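Local coordinates for protein SusD homolog (Bacteroides thetaiotaomicron, PDB 4MRU) that probably binds mucin O-glycans at the cell surface, as a SusD-like, TPR-related outer-membrane lipoprotein of a gut bacterium, at residues A[208-216]-A[499-507]; A[196-207]-A[222-232]. One frame throughout, in Å; residues are numbered along the deposited sequence.

Contact 1: residues A[208-216]-A[499-507]; sequences MRLCYTDMA and HVWWDRKAN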
loop_
_atom_site.group_PDB
_atom_site.type_symbol
_atom_site.label_atom_id
_atom_site.label_comp_id
_atom_site.label_asym_id
_atom_site.label_seq_id
_atom_site.Cartn_x
_atom_site.Cartn_y
_atom_site.Cartn_z
HETATM N N MSE A 208 -4.537 8.096 10.385
HETATM C CA MSE A 208 -5.775 8.114 9.595
HETATM C C MSE A 208 -6.377 6.718 9.518
HETATM O O MSE A 208 -7.592 6.557 9.556
HETATM C CB MSE A 208 -5.494 8.666 8.180
HETATM C CG MSE A 208 -6.772 9.099 7.476
HETATM SE SE MSE A 208 -7.607 10.669 8.367
HETATM C CE MSE A 208 -6.077 11.873 8.300
ATOM N N ARG A 209 -5.522 5.711 9.547
ATOM C CA ARG A 209 -5.913 4.310 9.484
ATOM C C ARG A 209 -6.841 3.958 10.622
ATOM O O ARG A 209 -7.713 3.121 10.431
ATOM C CB ARG A 209 -4.690 3.372 9.508
ATOM C CG ARG A 209 -5.042 1.944 9.118
ATOM C CD ARG A 209 -5.024 1.689 7.597
ATOM N NE ARG A 209 -3.644 1.502 7.163
ATOM C CZ ARG A 209 -3.015 2.105 6.169
ATOM N NH1 ARG A 209 -3.619 2.968 5.354
ATOM N NH2 ARG A 209 -1.739 1.783 5.973
ATOM N N LEU A 210 -6.676 4.619 11.776
ATOM C CA LEU A 210 -7.432 4.270 12.969
ATOM C C LEU A 210 -8.653 5.164 13.239
ATOM O O LEU A 210 -9.235 5.129 14.351
ATOM C CB LEU A 210 -6.518 4.314 14.201
ATOM C CG LEU A 210 -5.164 3.600 14.090
ATOM C CD1 LEU A 210 -4.475 3.606 15.446
ATOM C CD2 LEU A 210 -5.324 2.198 13.555
ATOM N N CYS A 211 -9.108 5.883 12.220
ATOM C CA CYS A 211 -10.161 6.887 12.449
ATOM C C CYS A 211 -11.540 6.246 12.743
ATOM O O CYS A 211 -12.439 6.920 13.245
ATOM C CB CYS A 211 -10.200 7.876 11.290
ATOM S SG CYS A 211 -10.961 7.138 9.827
ATOM N N TYR A 212 -11.710 4.954 12.497
ATOM C CA TYR A 212 -12.965 4.282 12.816
ATOM C C TYR A 212 -12.890 3.444 14.102
ATOM O O TYR A 212 -13.846 2.715 14.405
ATOM C CB TYR A 212 -13.430 3.407 11.622
ATOM C CG TYR A 212 -13.756 4.222 10.395
ATOM C CD1 TYR A 212 -14.875 5.042 10.369
ATOM C CD2 TYR A 212 -12.980 4.134 9.219
ATOM C CE1 TYR A 212 -15.189 5.785 9.238
ATOM C CE2 TYR A 212 -13.293 4.874 8.104
ATOM C CZ TYR A 212 -14.424 5.684 8.116
ATOM O OH TYR A 212 -14.728 6.426 7.003
ATOM N N THR A 213 -11.798 3.551 14.875
ATOM C CA THR A 213 -11.631 2.768 16.103
ATOM C C THR A 213 -11.872 3.607 17.341
ATOM O O THR A 213 -12.116 4.780 17.238
ATOM C CB THR A 213 -10.202 2.234 16.255
ATOM O OG1 THR A 213 -9.292 3.327 16.446
ATOM C CG2 THR A 213 -9.808 1.422 15.043
ATOM N N ASP A 214 -11.787 2.984 18.515
ATOM C CA ASP A 214 -11.922 3.694 19.795
ATOM C C ASP A 214 -10.646 4.458 20.171
ATOM O O ASP A 214 -10.547 5.049 21.243
ATOM C CB ASP A 214 -12.368 2.713 20.914
ATOM C CG ASP A 214 -11.273 1.727 21.357
ATOM O OD1 ASP A 214 -10.176 1.669 20.763
ATOM O OD2 ASP A 214 -11.525 0.979 22.332
HETATM N N MSE A 215 -9.678 4.469 19.265
HETATM C CA MSE A 215 -8.486 5.264 19.448
HETATM C C MSE A 215 -8.511 6.467 18.559
HETATM O O MSE A 215 -7.471 7.110 18.361
HETATM C CB MSE A 215 -7.285 4.405 19.092
HETATM C CG MSE A 215 -7.165 3.180 20.012
HETATM SE SE MSE A 215 -6.693 3.579 21.889
HETATM C CE MSE A 215 -8.459 3.248 22.678
ATOM N N ALA A 216 -9.688 6.812 18.019
ATOM C CA ALA A 216 -9.776 7.931 17.055
ATOM C C ALA A 216 -9.321 9.289 17.645
ATOM O O ALA A 216 -8.718 10.107 16.927
ATOM C CB ALA A 216 -11.175 8.080 16.459
ATOM N N HIS A 499 -12.437 -9.290 9.631
ATOM C CA HIS A 499 -11.884 -7.938 9.614
ATOM C C HIS A 499 -10.735 -7.829 10.617
ATOM O O HIS A 499 -10.836 -8.302 11.765
ATOM C CB HIS A 499 -12.949 -6.883 9.965
ATOM C CG HIS A 499 -13.988 -6.662 8.899
ATOM N ND1 HIS A 499 -14.687 -5.483 8.790
ATOM C CD2 HIS A 499 -14.445 -7.462 7.901
ATOM C CE1 HIS A 499 -15.531 -5.565 7.772
ATOM N NE2 HIS A 499 -15.407 -6.752 7.222
ATOM N N VAL A 500 -9.695 -7.120 10.230
ATOM C CA VAL A 500 -8.677 -6.681 11.187
ATOM C C VAL A 500 -9.261 -5.571 12.067
ATOM O O VAL A 500 -10.256 -4.938 11.699
ATOM C CB VAL A 500 -7.345 -6.228 10.504
ATOM C CG1 VAL A 500 -6.817 -7.334 9.555
ATOM C CG2 VAL A 500 -7.516 -4.943 9.761
ATOM N N TRP A 501 -8.566 -5.283 13.173
ATOM C CA TRP A 501 -9.113 -4.386 14.202
ATOM C C TRP A 501 -9.498 -2.995 13.687
ATOM O O TRP A 501 -10.531 -2.486 14.075
ATOM C CB TRP A 501 -8.123 -4.272 15.381
ATOM C CG TRP A 501 -8.452 -3.180 16.356
ATOM C CD1 TRP A 501 -9.456 -3.164 17.268
ATOM C CD2 TRP A 501 -7.741 -1.956 16.514
ATOM N NE1 TRP A 501 -9.428 -1.985 17.984
ATOM C CE2 TRP A 501 -8.395 -1.218 17.508
ATOM C CE3 TRP A 501 -6.617 -1.402 15.894
ATOM C CZ2 TRP A 501 -7.937 0.028 17.925
ATOM C CZ3 TRP A 501 -6.185 -0.131 16.293
ATOM C CH2 TRP A 501 -6.841 0.543 17.310
ATOM N N TRP A 502 -8.713 -2.365 12.830
ATOM C CA TRP A 502 -9.079 -1.014 12.391
ATOM C C TRP A 502 -10.215 -0.982 11.338
ATOM O O TRP A 502 -10.682 0.095 11.026
ATOM C CB TRP A 502 -7.875 -0.210 11.870
ATOM C CG TRP A 502 -6.953 -0.854 10.830
ATOM C CD1 TRP A 502 -5.682 -1.226 11.032
ATOM C CD2 TRP A 502 -7.218 -1.099 9.443
ATOM N NE1 TRP A 502 -5.134 -1.721 9.897
ATOM C CE2 TRP A 502 -6.077 -1.681 8.905
ATOM C CE3 TRP A 502 -8.326 -0.936 8.631
ATOM C CZ2 TRP A 502 -5.982 -2.062 7.586
ATOM C CZ3 TRP A 502 -8.240 -1.327 7.297
ATOM C CH2 TRP A 502 -7.086 -1.906 6.802
ATOM N N ASP A 503 -10.592 -2.133 10.774
ATOM C CA ASP A 503 -11.570 -2.201 9.682
ATOM C C ASP A 503 -12.949 -2.274 10.287
ATOM O O ASP A 503 -13.534 -3.376 10.490
ATOM C CB ASP A 503 -11.261 -3.399 8.770
ATOM C CG ASP A 503 -12.216 -3.532 7.602
ATOM O OD1 ASP A 503 -13.106 -2.653 7.465
ATOM O OD2 ASP A 503 -12.069 -4.531 6.841
ATOM N N ARG A 504 -13.450 -1.104 10.666
ATOM C CA ARG A 504 -14.686 -1.020 11.466
ATOM C C ARG A 504 -15.729 -0.108 10.855
ATOM O O ARG A 504 -16.782 0.063 11.414
ATOM C CB ARG A 504 -14.370 -0.509 12.872
ATOM C CG ARG A 504 -13.247 -1.240 13.582
ATOM C CD ARG A 504 -13.199 -0.901 15.084
ATOM N NE ARG A 504 -14.058 -1.811 15.852
ATOM C CZ ARG A 504 -13.708 -3.038 16.251
ATOM N NH1 ARG A 504 -12.517 -3.553 15.957
ATOM N NH2 ARG A 504 -14.560 -3.770 16.909
ATOM N N LYS A 505 -15.458 0.509 9.715
ATOM C CA LYS A 505 -16.473 1.375 9.102
ATOM C C LYS A 505 -17.814 0.612 8.880
ATOM O O LYS A 505 -17.809 -0.474 8.319
ATOM C CB LYS A 505 -15.952 1.930 7.790
ATOM C CG LYS A 505 -16.891 2.936 7.154
ATOM C CD LYS A 505 -16.376 3.460 5.829
ATOM C CE LYS A 505 -17.366 4.474 5.299
ATOM N NZ LYS A 505 -16.932 5.080 4.034
ATOM N N ALA A 506 -18.933 1.193 9.281
ATOM C CA ALA A 506 -20.280 0.644 8.938
ATOM C C ALA A 506 -20.723 0.930 7.474
ATOM O O ALA A 506 -20.742 2.081 7.059
ATOM C CB ALA A 506 -21.324 1.182 9.903
ATOM N N ASN A 507 -21.072 -0.105 6.695
ATOM C CA ASN A 507 -21.573 0.083 5.311
ATOM C C ASN A 507 -23.072 -0.217 5.213
ATOM O O ASN A 507 -23.896 0.483 5.820
ATOM C CB ASN A 507 -20.778 -0.759 4.297
HETATM O O HOH W 1 -10.165 2.837 11.391
#
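The K505 side chain lies along the ring of Y212 where the turns that follow helix 192-209 meet the C-terminal tail of this SusD-like, TPR-related fold. The tail has no regular secondary structure, and no direct hydrogen bond joins the two segments. K505 CB sits over the centre of the Y212 ring, 3.8 Å from the centroid, a CH-pi contact. K505 is extended from CG outward (CG opposite the backbone N, chi1 -175°) and runs along that face until CD reaches Y212 OH at 3.6 Å. Its NZ continues to a salt bridge with E409, and Y212 OH is hydrogen-bonded to R340. C211 SG lies against the opposite face of the tyrosine. With an alanine in place of Y212, the aliphatic chain of K505 would probably lose the surface it lies on, and R340 its hydroxyl partner.

W502 is held between two aliphatic groups. R209 CG stands over its five-membered ring, 3.6 Å from the centroid, while V500 CG2 covers the other face. The R209 guanidinium goes on to salt bridges with E429, E433 and D123, and D123 also takes the W502 NE1 hydrogen bond. T213 CG2 comes over the six-membered ring of W501. L210 CD2 packs on W501 CZ3 at 3.7 Å. Polar linkage across the contact comes through one water: it donates to R209 O (2.6 Å) and W502 O and accepts from Y212 N.

Contact 2: residues A[196-207]-A[222-232]; sequences RLFLHSLQLRMA and IAEKAVTAGVI. With EDO (1,2-ethanediol), chain E; EDO (1,2-ethanediol), chain F.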
loop_
_atom_site.group_PDB
_atom_site.type_symbol
_atom_site.label_atom_id
_atom_site.label_comp_id
_atom_site.label_asym_id
_atom_site.label_seq_id
_atom_site.Cartn_x
_atom_site.Cartn_y
_atom_site.Cartn_z
ATOM N N ARG A 196 12.976 12.824 9.067
ATOM C CA ARG A 196 11.900 13.299 9.968
ATOM C C ARG A 196 10.583 13.613 9.233
ATOM O O ARG A 196 9.507 13.306 9.737
ATOM C CB ARG A 196 12.334 14.520 10.791
ATOM C CG ARG A 196 13.448 14.149 11.770
ATOM C CD ARG A 196 13.706 15.284 12.747
ATOM N NE ARG A 196 12.596 15.371 13.658
ATOM C CZ ARG A 196 11.929 16.472 13.969
ATOM N NH1 ARG A 196 12.250 17.651 13.470
ATOM N NH2 ARG A 196 10.930 16.376 14.826
ATOM N N LEU A 197 10.665 14.222 8.055
ATOM C CA LEU A 197 9.485 14.465 7.257
ATOM C C LEU A 197 8.783 13.150 6.973
ATOM O O LEU A 197 7.535 13.017 7.119
ATOM C CB LEU A 197 9.841 15.159 5.949
ATOM C CG LEU A 197 10.447 16.564 6.088
ATOM C CD1 LEU A 197 10.790 17.092 4.695
ATOM C CD2 LEU A 197 9.491 17.475 6.817
ATOM N N PHE A 198 9.573 12.160 6.582
ATOM C CA PHE A 198 8.988 10.863 6.274
ATOM C C PHE A 198 8.346 10.264 7.525
ATOM O O PHE A 198 7.227 9.727 7.475
ATOM C CB PHE A 198 10.025 9.890 5.704
ATOM C CG PHE A 198 9.542 8.500 5.645
ATOM C CD1 PHE A 198 8.610 8.129 4.683
ATOM C CD2 PHE A 198 9.978 7.562 6.554
ATOM C CE1 PHE A 198 8.127 6.833 4.630
ATOM C CE2 PHE A 198 9.492 6.274 6.510
ATOM C CZ PHE A 198 8.587 5.909 5.529
ATOM N N LEU A 199 9.066 10.299 8.624
ATOM C CA LEU A 199 8.515 9.736 9.879
ATOM C C LEU A 199 7.183 10.367 10.247
ATOM O O LEU A 199 6.232 9.677 10.629
ATOM C CB LEU A 199 9.525 9.930 11.004
ATOM C CG LEU A 199 9.272 9.352 12.378
ATOM C CD1 LEU A 199 10.619 9.109 13.049
ATOM C CD2 LEU A 199 8.412 10.273 13.213
ATOM N N HIS A 200 7.112 11.686 10.144
ATOM C CA HIS A 200 5.841 12.394 10.419
ATOM C C HIS A 200 4.723 12.033 9.434
ATOM O O HIS A 200 3.546 11.974 9.799
ATOM C CB HIS A 200 6.079 13.885 10.439
ATOM C CG HIS A 200 7.070 14.309 11.471
ATOM N ND1 HIS A 200 7.985 15.329 11.258
ATOM C CD2 HIS A 200 7.360 13.793 12.686
ATOM C CE1 HIS A 200 8.736 15.462 12.336
ATOM N NE2 HIS A 200 8.399 14.519 13.197
ATOM N N SER A 201 5.088 11.822 8.183
ATOM C CA SER A 201 4.145 11.408 7.180
ATOM C C SER A 201 3.592 9.985 7.499
ATOM O O SER A 201 2.430 9.738 7.375
ATOM C CB SER A 201 4.795 11.460 5.792
ATOM O OG SER A 201 5.346 12.754 5.543
ATOM N N LEU A 202 4.461 9.088 7.930
ATOM C CA LEU A 202 4.032 7.751 8.332
ATOM C C LEU A 202 3.127 7.814 9.551
ATOM O O LEU A 202 2.140 7.078 9.604
ATOM C CB LEU A 202 5.233 6.898 8.657
ATOM C CG LEU A 202 5.040 5.420 8.984
ATOM C CD1 LEU A 202 4.301 4.715 7.866
ATOM C CD2 LEU A 202 6.398 4.773 9.237
ATOM N N GLN A 203 3.458 8.664 10.534
ATOM C CA GLN A 203 2.563 8.874 11.682
ATOM C C GLN A 203 1.179 9.346 11.216
ATOM O O GLN A 203 0.163 8.888 11.725
ATOM C CB GLN A 203 3.117 9.888 12.652
ATOM C CG GLN A 203 4.350 9.459 13.419
ATOM C CD GLN A 203 5.012 10.636 14.156
ATOM O OE1 GLN A 203 5.135 11.747 13.624
ATOM N NE2 GLN A 203 5.437 10.384 15.395
ATOM N N LEU A 204 1.150 10.238 10.245
ATOM C CA LEU A 204 -0.102 10.723 9.679
ATOM C C LEU A 204 -0.912 9.594 9.012
ATOM O O LEU A 204 -2.114 9.469 9.213
ATOM C CB LEU A 204 0.193 11.834 8.675
ATOM C CG LEU A 204 -1.002 12.434 7.929
ATOM C CD1 LEU A 204 -2.023 13.001 8.903
ATOM C CD2 LEU A 204 -0.527 13.506 6.974
ATOM N N ARG A 205 -0.232 8.785 8.208
ATOM C CA ARG A 205 -0.876 7.665 7.536
ATOM C C ARG A 205 -1.495 6.697 8.552
ATOM O O ARG A 205 -2.628 6.311 8.436
ATOM C CB ARG A 205 0.146 6.914 6.697
ATOM C CG ARG A 205 -0.435 5.732 5.968
ATOM C CD ARG A 205 0.659 4.763 5.497
ATOM N NE ARG A 205 1.148 5.116 4.171
ATOM C CZ ARG A 205 2.144 4.477 3.559
ATOM N NH1 ARG A 205 2.759 3.470 4.175
ATOM N NH2 ARG A 205 2.522 4.851 2.343
HETATM N N MSE A 206 -0.703 6.327 9.549
HETATM C CA MSE A 206 -1.141 5.375 10.558
HETATM C C MSE A 206 -2.232 5.940 11.438
HETATM O O MSE A 206 -3.171 5.227 11.785
HETATM C CB MSE A 206 0.063 5.012 11.400
HETATM C CG MSE A 206 1.043 4.140 10.621
HETATM SE SE MSE A 206 2.677 3.858 11.713
HETATM C CE MSE A 206 1.870 3.510 13.485
ATOM N N ALA A 207 -2.159 7.220 11.764
ATOM C CA ALA A 207 -3.269 7.869 12.476
ATOM C C ALA A 207 -4.567 7.779 11.683
ATOM O O ALA A 207 -5.618 7.442 12.233
ATOM C CB ALA A 207 -2.923 9.317 12.806
ATOM N N ILE A 222 -2.334 12.580 17.252
ATOM C CA ILE A 222 -1.085 12.148 16.588
ATOM C C ILE A 222 -0.964 12.795 15.210
ATOM O O ILE A 222 0.094 13.365 14.879
ATOM C CB ILE A 222 -1.016 10.618 16.496
ATOM C CG1 ILE A 222 -0.783 10.029 17.894
ATOM C CG2 ILE A 222 0.071 10.144 15.524
ATOM C CD1 ILE A 222 -1.196 8.564 18.004
ATOM N N ALA A 223 -2.045 12.770 14.433
ATOM C CA ALA A 223 -2.030 13.368 13.083
ATOM C C ALA A 223 -1.751 14.861 13.106
ATOM O O ALA A 223 -0.945 15.366 12.325
ATOM C CB ALA A 223 -3.348 13.109 12.381
ATOM N N GLU A 224 -2.438 15.567 14.002
ATOM C CA GLU A 224 -2.256 16.985 14.137
ATOM C C GLU A 224 -0.824 17.339 14.548
ATOM O O GLU A 224 -0.213 18.245 13.976
ATOM C CB GLU A 224 -3.279 17.568 15.137
ATOM C CG GLU A 224 -4.683 17.538 14.541
ATOM C CD GLU A 224 -5.792 17.935 15.502
ATOM O OE1 GLU A 224 -5.596 17.931 16.736
ATOM O OE2 GLU A 224 -6.911 18.205 15.033
ATOM N N LYS A 225 -0.274 16.626 15.515
ATOM C CA LYS A 225 1.100 16.899 15.943
ATOM C C LYS A 225 2.105 16.592 14.829
ATOM O O LYS A 225 3.109 17.321 14.662
ATOM C CB LYS A 225 1.487 16.118 17.192
ATOM C CG LYS A 225 0.795 16.673 18.421
ATOM C CD LYS A 225 1.020 15.765 19.644
ATOM C CE LYS A 225 0.285 16.311 20.866
ATOM N NZ LYS A 225 0.840 15.766 22.134
ATOM N N ALA A 226 1.830 15.535 14.072
ATOM C CA ALA A 226 2.705 15.127 12.968
ATOM C C ALA A 226 2.775 16.195 11.875
ATOM O O ALA A 226 3.860 16.565 11.447
ATOM C CB ALA A 226 2.225 13.828 12.387
ATOM N N VAL A 227 1.614 16.719 11.481
ATOM C CA VAL A 227 1.571 17.802 10.533
ATOM C C VAL A 227 2.296 19.026 11.055
ATOM O O VAL A 227 3.074 19.666 10.327
ATOM C CB VAL A 227 0.099 18.134 10.152
ATOM C CG1 VAL A 227 -0.001 19.440 9.405
ATOM C CG2 VAL A 227 -0.439 17.026 9.287
ATOM N N THR A 228 2.069 19.381 12.318
ATOM C CA THR A 228 2.779 20.498 12.892
ATOM C C THR A 228 4.290 20.283 12.867
ATOM O O THR A 228 5.028 21.216 12.635
ATOM C CB THR A 228 2.295 20.770 14.346
ATOM O OG1 THR A 228 0.915 21.088 14.275
ATOM C CG2 THR A 228 3.044 21.920 14.970
ATOM N N ALA A 229 4.742 19.053 13.105
ATOM C CA ALA A 229 6.190 18.763 13.147
ATOM C C ALA A 229 6.833 18.793 11.773
ATOM O O ALA A 229 8.063 18.938 11.687
ATOM C CB ALA A 229 6.464 17.399 13.813
ATOM N N GLY A 230 6.024 18.667 10.718
ATOM C CA GLY A 230 6.487 18.808 9.362
ATOM C C GLY A 230 6.397 17.476 8.614
ATOM O O GLY A 230 7.064 16.521 8.963
ATOM N N VAL A 231 5.592 17.443 7.545
ATOM C CA VAL A 231 5.419 16.264 6.701
ATOM C C VAL A 231 5.958 16.578 5.306
ATOM O O VAL A 231 6.332 17.725 5.028
ATOM C CB VAL A 231 3.950 15.818 6.621
ATOM C CG1 VAL A 231 3.485 15.246 7.963
ATOM C CG2 VAL A 231 3.017 16.979 6.197
ATOM N N ILE A 232 6.038 15.551 4.455
ATOM C CA ILE A 232 6.476 15.700 3.080
ATOM C C ILE A 232 5.459 16.545 2.308
ATOM O O ILE A 232 4.287 16.184 2.198
ATOM C CB ILE A 232 6.645 14.311 2.398
ATOM C CG1 ILE A 232 7.743 13.495 3.083
ATOM C CG2 ILE A 232 6.945 14.455 0.924
ATOM C CD1 ILE A 232 7.732 12.026 2.714
HETATM C C1 EDO E . 6.160 13.466 17.189
HETATM O O1 EDO E . 7.011 12.472 16.620
HETATM C C2 EDO E . 5.743 14.414 16.091
HETATM O O2 EDO E . 4.753 13.727 15.337
HETATM C C1 EDO F . 5.706 2.233 3.097
HETATM O O1 EDO F . 4.608 1.366 3.403
HETATM C C2 EDO F . 5.772 2.184 1.610
HETATM O O2 EDO F . 4.536 2.745 1.205
HETATM O O HOH W 2 9.815 19.624 13.811
#
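Helices 196-207 and 222-229 run nearly antiparallel, at 158°, with their axes 8.3 Å apart at closest approach. Small residues permit this spacing: A226 CB lies 3.4 Å from H200 O, and A223 CB meets both L204 CD1 and A207 CB. I222 CG2 extends the apolar row beside A207.

H200 carries the polar side of the contact. Its ND1 donates to G230 O at 2.7 Å. The bond is bent, 142° at the hydrogen, but the acceptor lies in the imidazole plane. A229 CB sits over one face of the ring, 3.5 Å from the centroid. NE2 is hydrogen-bonded to D167 of helix 152-173, so both ring nitrogens have partners and the ring's rotation is probably fixed.

The two consecutive helices form an antiparallel helical hairpin, consistent with the TPR-like character of the SusD family. G230, the first residue past the second helix to leave helical angles, has positive phi, and the chain then folds back over the first helix. Here S201 OG, set beside its backbone N, donates to L197 O at 2.7 Å. S201 OG in turn accepts an almost straight bond, 177°, from I232 N. I232 CG1 packs on L197 CB, and its CD1 approaches the edge of the F198 ring. An ethanediol, probably from the crystallisation liquor, is clasped by Q203: OE1 accepts from its O2 while NE2 donates to its O1.

Overall arrangement
Both contacts use helix 192-209. Contact 2 packs most of its length against the next helix, 216-229. Contact 1 takes up its last two residues and the loop leading to helix 216-229. Their segments adjoin at residues 207 and 208 but do not otherwise touch, and the contact centres are about 19 Å apart. Contact 2 is local, with 14 residues between its segments; contact 1 brings in the tail from 282 residues further on. E429 of helix 427-437 relates to both: it forms a salt bridge with R209 and a long, weak ion pair with R205. Both contacts lie away from the magnesium-binding residue N373.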